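Diphthine synthase (Entamoeba histolytica, PDB 3I4T) probably methylates the modified histidine of elongation factor 2 with S-adenosylmethionine during diphthamide synthesis. Local coordinates at residues 47-58 against 92-103. Sequence-based numbering, arbitrary orientation.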
ATOM      1  N   CYS A  47      24.286   4.317   9.107  1.00 51.15           N
ATOM      2  CA  CYS A  47      24.501   5.548   8.350  1.00 51.51           C
ATOM      3  C   CYS A  47      25.271   6.591   9.131  1.00 52.15           C
ATOM      4  O   CYS A  47      25.179   6.651  10.355  1.00 52.46           O
ATOM      5  CB  CYS A  47      23.169   6.142   7.885  1.00 51.36           C
ATOM      6  SG  CYS A  47      22.569   5.421   6.359  1.00 50.11           S
ATOM      7  N   ASP A  48      26.014   7.427   8.414  1.00 52.55           N
ATOM      8  CA  ASP A  48      26.778   8.491   9.048  1.00 53.18           C
ATOM      9  C   ASP A  48      25.891   9.703   9.325  1.00 53.36           C
ATOM     10  O   ASP A  48      26.120  10.435  10.290  1.00 53.54           O
ATOM     11  CB  ASP A  48      27.982   8.886   8.185  1.00 53.30           C
ATOM     12  CG  ASP A  48      28.765   7.681   7.685  1.00 54.20           C
ATOM     13  OD1 ASP A  48      28.904   7.538   6.448  1.00 54.99           O
ATOM     14  OD2 ASP A  48      29.226   6.869   8.522  1.00 54.30           O
ATOM     15  N   LEU A  49      24.886   9.912   8.480  1.00 53.31           N
ATOM     16  CA  LEU A  49      23.979  11.048   8.632  1.00 53.36           C
ATOM     17  C   LEU A  49      22.545  10.595   8.438  1.00 53.32           C
ATOM     18  O   LEU A  49      22.258   9.790   7.550  1.00 53.45           O
ATOM     19  CB  LEU A  49      24.318  12.158   7.633  1.00 53.46           C
ATOM     20  CG  LEU A  49      25.657  12.901   7.766  1.00 54.31           C
ATOM     21  CD1 LEU A  49      26.051  13.492   6.430  1.00 55.00           C
ATOM     22  CD2 LEU A  49      25.646  13.994   8.851  1.00 54.92           C
ATOM     23  N   VAL A  50      21.648  11.114   9.269  1.00 53.26           N
ATOM     24  CA  VAL A  50      20.249  10.712   9.229  1.00 53.51           C
ATOM     25  C   VAL A  50      19.341  11.931   9.128  1.00 54.00           C
ATOM     26  O   VAL A  50      19.312  12.774  10.019  1.00 54.41           O
ATOM     27  CB  VAL A  50      19.861   9.864  10.463  1.00 53.44           C
ATOM     28  CG1 VAL A  50      18.423   9.352  10.330  1.00 53.12           C
ATOM     29  CG2 VAL A  50      20.825   8.704  10.647  1.00 52.52           C
ATOM     30  N   PHE A  51      18.599  12.020   8.037  1.00 54.56           N
ATOM     31  CA  PHE A  51      17.706  13.144   7.826  1.00 55.14           C
ATOM     32  C   PHE A  51      16.261  12.717   7.973  1.00 55.97           C
ATOM     33  O   PHE A  51      15.882  11.603   7.595  1.00 55.70           O
ATOM     34  CB  PHE A  51      17.902  13.751   6.443  1.00 54.88           C
ATOM     35  CG  PHE A  51      19.238  14.400   6.241  1.00 54.81           C
ATOM     36  CD1 PHE A  51      19.375  15.780   6.348  1.00 54.88           C
ATOM     37  CD2 PHE A  51      20.362  13.633   5.926  1.00 54.55           C
ATOM     38  CE1 PHE A  51      20.620  16.394   6.151  1.00 55.88           C
ATOM     39  CE2 PHE A  51      21.605  14.225   5.726  1.00 54.87           C
ATOM     40  CZ  PHE A  51      21.737  15.611   5.836  1.00 56.05           C
ATOM     41  N   LEU A  52      15.465  13.617   8.540  1.00 57.00           N
ATOM     42  CA  LEU A  52      14.025  13.473   8.559  1.00 57.99           C
ATOM     43  C   LEU A  52      13.405  14.497   7.640  1.00 58.67           C
ATOM     44  O   LEU A  52      13.702  15.692   7.735  1.00 58.87           O
ATOM     45  CB  LEU A  52      13.477  13.697   9.962  1.00 58.03           C
ATOM     46  CG  LEU A  52      13.521  12.567  10.983  1.00 58.98           C
ATOM     47  CD1 LEU A  52      13.137  13.126  12.331  1.00 60.21           C
ATOM     48  CD2 LEU A  52      12.577  11.443  10.614  1.00 60.26           C
ATOM     49  N   GLU A  53      12.554  14.017   6.744  1.00 59.60           N
ATOM     50  CA  GLU A  53      11.601  14.860   6.046  1.00 60.61           C
ATOM     51  C   GLU A  53      10.741  15.572   7.101  1.00 61.12           C
ATOM     52  O   GLU A  53      10.208  14.931   7.995  1.00 60.94           O
ATOM     53  CB  GLU A  53      10.739  13.978   5.148  1.00 60.62           C
ATOM     54  CG  GLU A  53       9.731  14.709   4.303  1.00 61.53           C
ATOM     55  CD  GLU A  53       8.690  13.775   3.717  1.00 62.99           C
ATOM     56  OE1 GLU A  53       8.146  12.912   4.456  1.00 62.43           O
ATOM     57  OE2 GLU A  53       8.409  13.920   2.510  1.00 64.65           O
ATOM     58  N   HIS A  54      10.623  16.895   7.006  1.00 62.07           N
ATOM     59  CA  HIS A  54       9.880  17.679   8.006  1.00 62.85           C
ATOM     60  C   HIS A  54       8.469  17.132   8.243  1.00 62.97           C
ATOM     61  O   HIS A  54       7.937  17.219   9.359  1.00 62.87           O
ATOM     62  CB  HIS A  54       9.811  19.155   7.601  1.00 63.20           C
ATOM     63  CG  HIS A  54       8.854  19.425   6.486  1.00 64.56           C
ATOM     64  ND1 HIS A  54       9.199  19.278   5.160  1.00 65.93           N
ATOM     65  CD2 HIS A  54       7.554  19.806   6.499  1.00 66.03           C
ATOM     66  CE1 HIS A  54       8.157  19.570   4.402  1.00 66.69           C
ATOM     67  NE2 HIS A  54       7.145  19.890   5.190  1.00 67.21           N
ATOM     68  N   TYR A  55       7.884  16.567   7.183  1.00 63.19           N
ATOM     69  CA  TYR A  55       6.560  15.939   7.226  1.00 63.43           C
ATOM     70  C   TYR A  55       6.453  14.905   8.343  1.00 63.34           C
ATOM     71  O   TYR A  55       5.341  14.522   8.734  1.00 63.39           O
ATOM     72  CB  TYR A  55       6.227  15.278   5.883  1.00 63.50           C
ATOM     73  CG  TYR A  55       5.855  16.244   4.778  1.00 64.41           C
ATOM     74  CD1 TYR A  55       4.674  16.986   4.837  1.00 65.21           C
ATOM     75  CD2 TYR A  55       6.673  16.405   3.662  1.00 65.22           C
ATOM     76  CE1 TYR A  55       4.329  17.874   3.815  1.00 65.70           C
ATOM     77  CE2 TYR A  55       6.333  17.289   2.632  1.00 65.61           C
ATOM     78  CZ  TYR A  55       5.163  18.018   2.718  1.00 65.73           C
ATOM     79  OH  TYR A  55       4.824  18.890   1.708  1.00 65.78           O
ATOM     80  N   THR A  56       7.613  14.476   8.850  1.00 63.15           N
ATOM     81  CA  THR A  56       7.714  13.467   9.915  1.00 62.77           C
ATOM     82  C   THR A  56       7.319  13.980  11.302  1.00 62.57           C
ATOM     83  O   THR A  56       7.106  13.183  12.217  1.00 62.72           O
ATOM     84  CB  THR A  56       9.123  12.814   9.978  1.00 62.87           C
ATOM     85  OG1 THR A  56      10.125  13.826  10.145  1.00 62.69           O
ATOM     86  CG2 THR A  56       9.415  12.007   8.704  1.00 63.13           C
ATOM     87  N   ALA A  57       7.220  15.299  11.453  1.00 62.35           N
ATOM     88  CA  ALA A  57       6.747  15.911  12.699  1.00 62.03           C
ATOM     89  C   ALA A  57       5.334  15.431  13.094  1.00 61.71           C
ATOM     90  O   ALA A  57       4.957  15.487  14.272  1.00 61.89           O
ATOM     91  CB  ALA A  57       6.805  17.444  12.605  1.00 61.89           C
ATOM     92  N   ILE A  58       4.573  14.945  12.111  1.00 61.06           N
ATOM     93  CA  ILE A  58       3.231  14.400  12.350  1.00 60.46           C
ATOM     94  C   ILE A  58       3.221  13.084  13.145  1.00 60.04           C
ATOM     95  O   ILE A  58       2.221  12.758  13.787  1.00 60.14           O
ATOM     96  CB  ILE A  58       2.401  14.268  11.027  1.00 60.59           C
ATOM     97  CG1 ILE A  58       0.897  14.207  11.325  1.00 60.63           C
ATOM     98  CG2 ILE A  58       2.853  13.074  10.179  1.00 60.33           C
ATOM     99  CD1 ILE A  58       0.362  15.415  12.082  1.00 60.54           C
ATOM    100  N   PRO A  92      26.576  15.076   0.841  1.00 62.71           N
ATOM    101  CA  PRO A  92      27.205  14.048   1.673  1.00 61.95           C
ATOM    102  C   PRO A  92      27.082  12.649   1.073  1.00 61.31           C
ATOM    103  O   PRO A  92      28.055  11.896   1.078  1.00 60.95           O
ATOM    104  CB  PRO A  92      26.405  14.119   2.972  1.00 61.80           C
ATOM    105  CG  PRO A  92      25.902  15.486   3.024  1.00 62.14           C
ATOM    106  CD  PRO A  92      25.606  15.871   1.618  1.00 62.38           C
ATOM    107  N   ALA A  93      25.894  12.322   0.559  1.00 61.10           N
ATOM    108  CA  ALA A  93      25.590  10.998  -0.017  1.00 60.83           C
ATOM    109  C   ALA A  93      26.508  10.627  -1.175  1.00 60.74           C
ATOM    110  O   ALA A  93      26.645   9.459  -1.518  1.00 60.43           O
ATOM    111  CB  ALA A  93      24.138  10.931  -0.456  1.00 60.57           C
ATOM    112  N   LYS A  94      27.133  11.639  -1.768  1.00 60.99           N
ATOM    113  CA  LYS A  94      28.130  11.442  -2.806  1.00 61.29           C
ATOM    114  C   LYS A  94      29.350  10.682  -2.269  1.00 61.08           C
ATOM    115  O   LYS A  94      30.105  10.098  -3.048  1.00 60.98           O
ATOM    116  CB  LYS A  94      28.544  12.794  -3.385  1.00 61.53           C
ATOM    117  CG  LYS A  94      28.708  12.800  -4.898  1.00 62.91           C
ATOM    118  CD  LYS A  94      28.284  14.142  -5.498  1.00 65.06           C
ATOM    119  CE  LYS A  94      29.341  15.233  -5.293  1.00 66.60           C
ATOM    120  NZ  LYS A  94      28.862  16.581  -5.744  1.00 67.12           N
ATOM    121  N   THR A  95      29.520  10.677  -0.940  1.00 60.75           N
ATOM    122  CA  THR A  95      30.673  10.028  -0.295  1.00 60.35           C
ATOM    123  C   THR A  95      30.344   9.116   0.905  1.00 59.88           C
ATOM    124  O   THR A  95      31.041   8.121   1.139  1.00 60.05           O
ATOM    125  CB  THR A  95      31.721  11.068   0.148  1.00 60.52           C
ATOM    126  OG1 THR A  95      31.070  12.139   0.847  1.00 60.39           O
ATOM    127  CG2 THR A  95      32.485  11.624  -1.073  1.00 60.56           C
ATOM    128  N   LYS A  96      29.289   9.449   1.649  1.00 58.93           N
ATOM    129  CA  LYS A  96      28.931   8.725   2.879  1.00 57.81           C
ATOM    130  C   LYS A  96      27.551   8.083   2.787  1.00 56.62           C
ATOM    131  O   LYS A  96      26.706   8.530   2.014  1.00 56.16           O
ATOM    132  CB  LYS A  96      28.936   9.690   4.066  1.00 58.22           C
ATOM    133  CG  LYS A  96      30.268  10.378   4.322  1.00 59.74           C
ATOM    134  CD  LYS A  96      30.075  11.653   5.115  1.00 61.71           C
ATOM    135  CE  LYS A  96      31.034  12.735   4.630  1.00 63.28           C
ATOM    136  NZ  LYS A  96      30.485  14.109   4.861  1.00 64.06           N
ATOM    137  N   ASN A  97      27.328   7.043   3.592  1.00 55.36           N
ATOM    138  CA  ASN A  97      25.993   6.459   3.764  1.00 53.89           C
ATOM    139  C   ASN A  97      25.064   7.424   4.492  1.00 52.69           C
ATOM    140  O   ASN A  97      25.271   7.745   5.661  1.00 52.90           O
ATOM    141  CB  ASN A  97      26.061   5.137   4.523  1.00 54.10           C
ATOM    142  CG  ASN A  97      26.881   4.095   3.804  1.00 54.61           C
ATOM    143  OD1 ASN A  97      26.491   3.597   2.748  1.00 56.88           O
ATOM    144  ND2 ASN A  97      28.030   3.758   4.372  1.00 55.16           N
ATOM    145  N   VAL A  98      24.044   7.881   3.775  1.00 50.94           N
ATOM    146  CA  VAL A  98      23.101   8.872   4.259  1.00 49.11           C
ATOM    147  C   VAL A  98      21.711   8.238   4.277  1.00 48.31           C
ATOM    148  O   VAL A  98      21.358   7.481   3.373  1.00 47.84           O
ATOM    149  CB  VAL A  98      23.110  10.129   3.348  1.00 49.07           C
ATOM    150  CG1 VAL A  98      21.994  11.108   3.718  1.00 47.93           C
ATOM    151  CG2 VAL A  98      24.476  10.820   3.398  1.00 48.79           C
ATOM    152  N   ALA A  99      20.940   8.530   5.321  1.00 47.03           N
ATOM    153  CA  ALA A  99      19.579   8.016   5.437  1.00 46.09           C
ATOM    154  C   ALA A  99      18.581   9.159   5.403  1.00 45.26           C
ATOM    155  O   ALA A  99      18.774  10.186   6.063  1.00 45.12           O
ATOM    156  CB  ALA A  99      19.415   7.217   6.716  1.00 46.06           C
ATOM    157  N   LEU A 100      17.534   8.988   4.603  1.00 44.06           N
ATOM    158  CA  LEU A 100      16.405   9.906   4.601  1.00 43.10           C
ATOM    159  C   LEU A 100      15.167   9.178   5.101  1.00 42.56           C
ATOM    160  O   LEU A 100      14.771   8.162   4.548  1.00 42.33           O
ATOM    161  CB  LEU A 100      16.163  10.495   3.208  1.00 42.75           C
ATOM    162  CG  LEU A 100      14.910  11.370   3.030  1.00 42.64           C
ATOM    163  CD1 LEU A 100      14.871  12.572   4.000  1.00 42.22           C
ATOM    164  CD2 LEU A 100      14.780  11.835   1.589  1.00 41.67           C
ATOM    165  N   LEU A 101      14.561   9.718   6.145  1.00 42.40           N
ATOM    166  CA  LEU A 101      13.420   9.092   6.782  1.00 42.28           C
ATOM    167  C   LEU A 101      12.123   9.809   6.408  1.00 42.40           C
ATOM    168  O   LEU A 101      12.018  11.029   6.538  1.00 42.72           O
ATOM    169  CB  LEU A 101      13.614   9.081   8.298  1.00 42.30           C
ATOM    170  CG  LEU A 101      14.914   8.523   8.887  1.00 41.85           C
ATOM    171  CD1 LEU A 101      14.800   8.412  10.398  1.00 39.32           C
ATOM    172  CD2 LEU A 101      15.255   7.174   8.273  1.00 40.90           C
ATOM    173  N   VAL A 102      11.141   9.047   5.936  1.00 42.28           N
ATOM    174  CA  VAL A 102       9.878   9.615   5.460  1.00 42.28           C
ATOM    175  C   VAL A 102       8.717   8.914   6.146  1.00 42.51           C
ATOM    176  O   VAL A 102       8.817   7.729   6.452  1.00 42.20           O
ATOM    177  CB  VAL A 102       9.729   9.512   3.910  1.00 42.01           C
ATOM    178  CG1 VAL A 102      10.907  10.150   3.205  1.00 41.85           C
ATOM    179  CG2 VAL A 102       9.582   8.068   3.451  1.00 42.24           C
ATOM    180  N   VAL A 103       7.638   9.653   6.401  1.00 43.28           N
ATOM    181  CA  VAL A 103       6.404   9.094   6.975  1.00 44.06           C
ATOM    182  C   VAL A 103       5.764   8.129   5.989  1.00 44.79           C
ATOM    183  O   VAL A 103       5.641   8.440   4.810  1.00 44.77           O
ATOM    184  CB  VAL A 103       5.364  10.204   7.310  1.00 44.20           C
ATOM    185  CG1 VAL A 103       4.071   9.605   7.903  1.00 43.75           C
ATOM    186  CG2 VAL A 103       5.947  11.190   8.275  1.00 43.78           C
TER
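P92, in the weakly bonded helix 90-93, meets L49 at about a right angle, its CB 3.5 Å from L49 CD1. After the turn comes K96, whose CB lies 3.2 Å from D48 OD1; its ammonium stays well apart from that carboxylate. N97 then opens the pairing: its O accepts the N-H of D48, and its N gives a weak bond back to D48 OD1. From V98 on, strand 97-102 runs parallel to strand 49-52, with 20° between their axes. V98 sends CG1, anti to its backbone N (chi1 172°), obliquely to the CD2-CE2 side of the F51 ring. A99 bonds through both its N and its O: N to L49 O, and O from F51 N at 2.7 Å in a nearly straight bond, that O also lying at the ring's edge. Its CB touches C47 SG at 3.6 Å. L100 lies on the same face of the sheet as F51, its CD1 4.1 Å from F51 CB. L101 lies on the opposite face with V50, L52 and A99, its CB 3.5 Å from L52 CD2 and its CD1 against V50 CG1; V44 of helix 38-46 and Y70 of helix 63-70 pack there too. L101 N binds F51 O, and L101 O binds E53 N. The side chains of V103 and T56, the latter within the 3-10 segment 54-58, pass in opposite directions, their CG2 atoms 3.6 Å apart. In the five-stranded parallel sheet, 97-102 is the middle strand and 49-52 its neighbour, with 22-27 and 75-76 on their outer sides. Backbone bonds join the two strands and apolar side chains pack on both faces, while D48 and K96 sit at the start of the pairing and E53 at its far end.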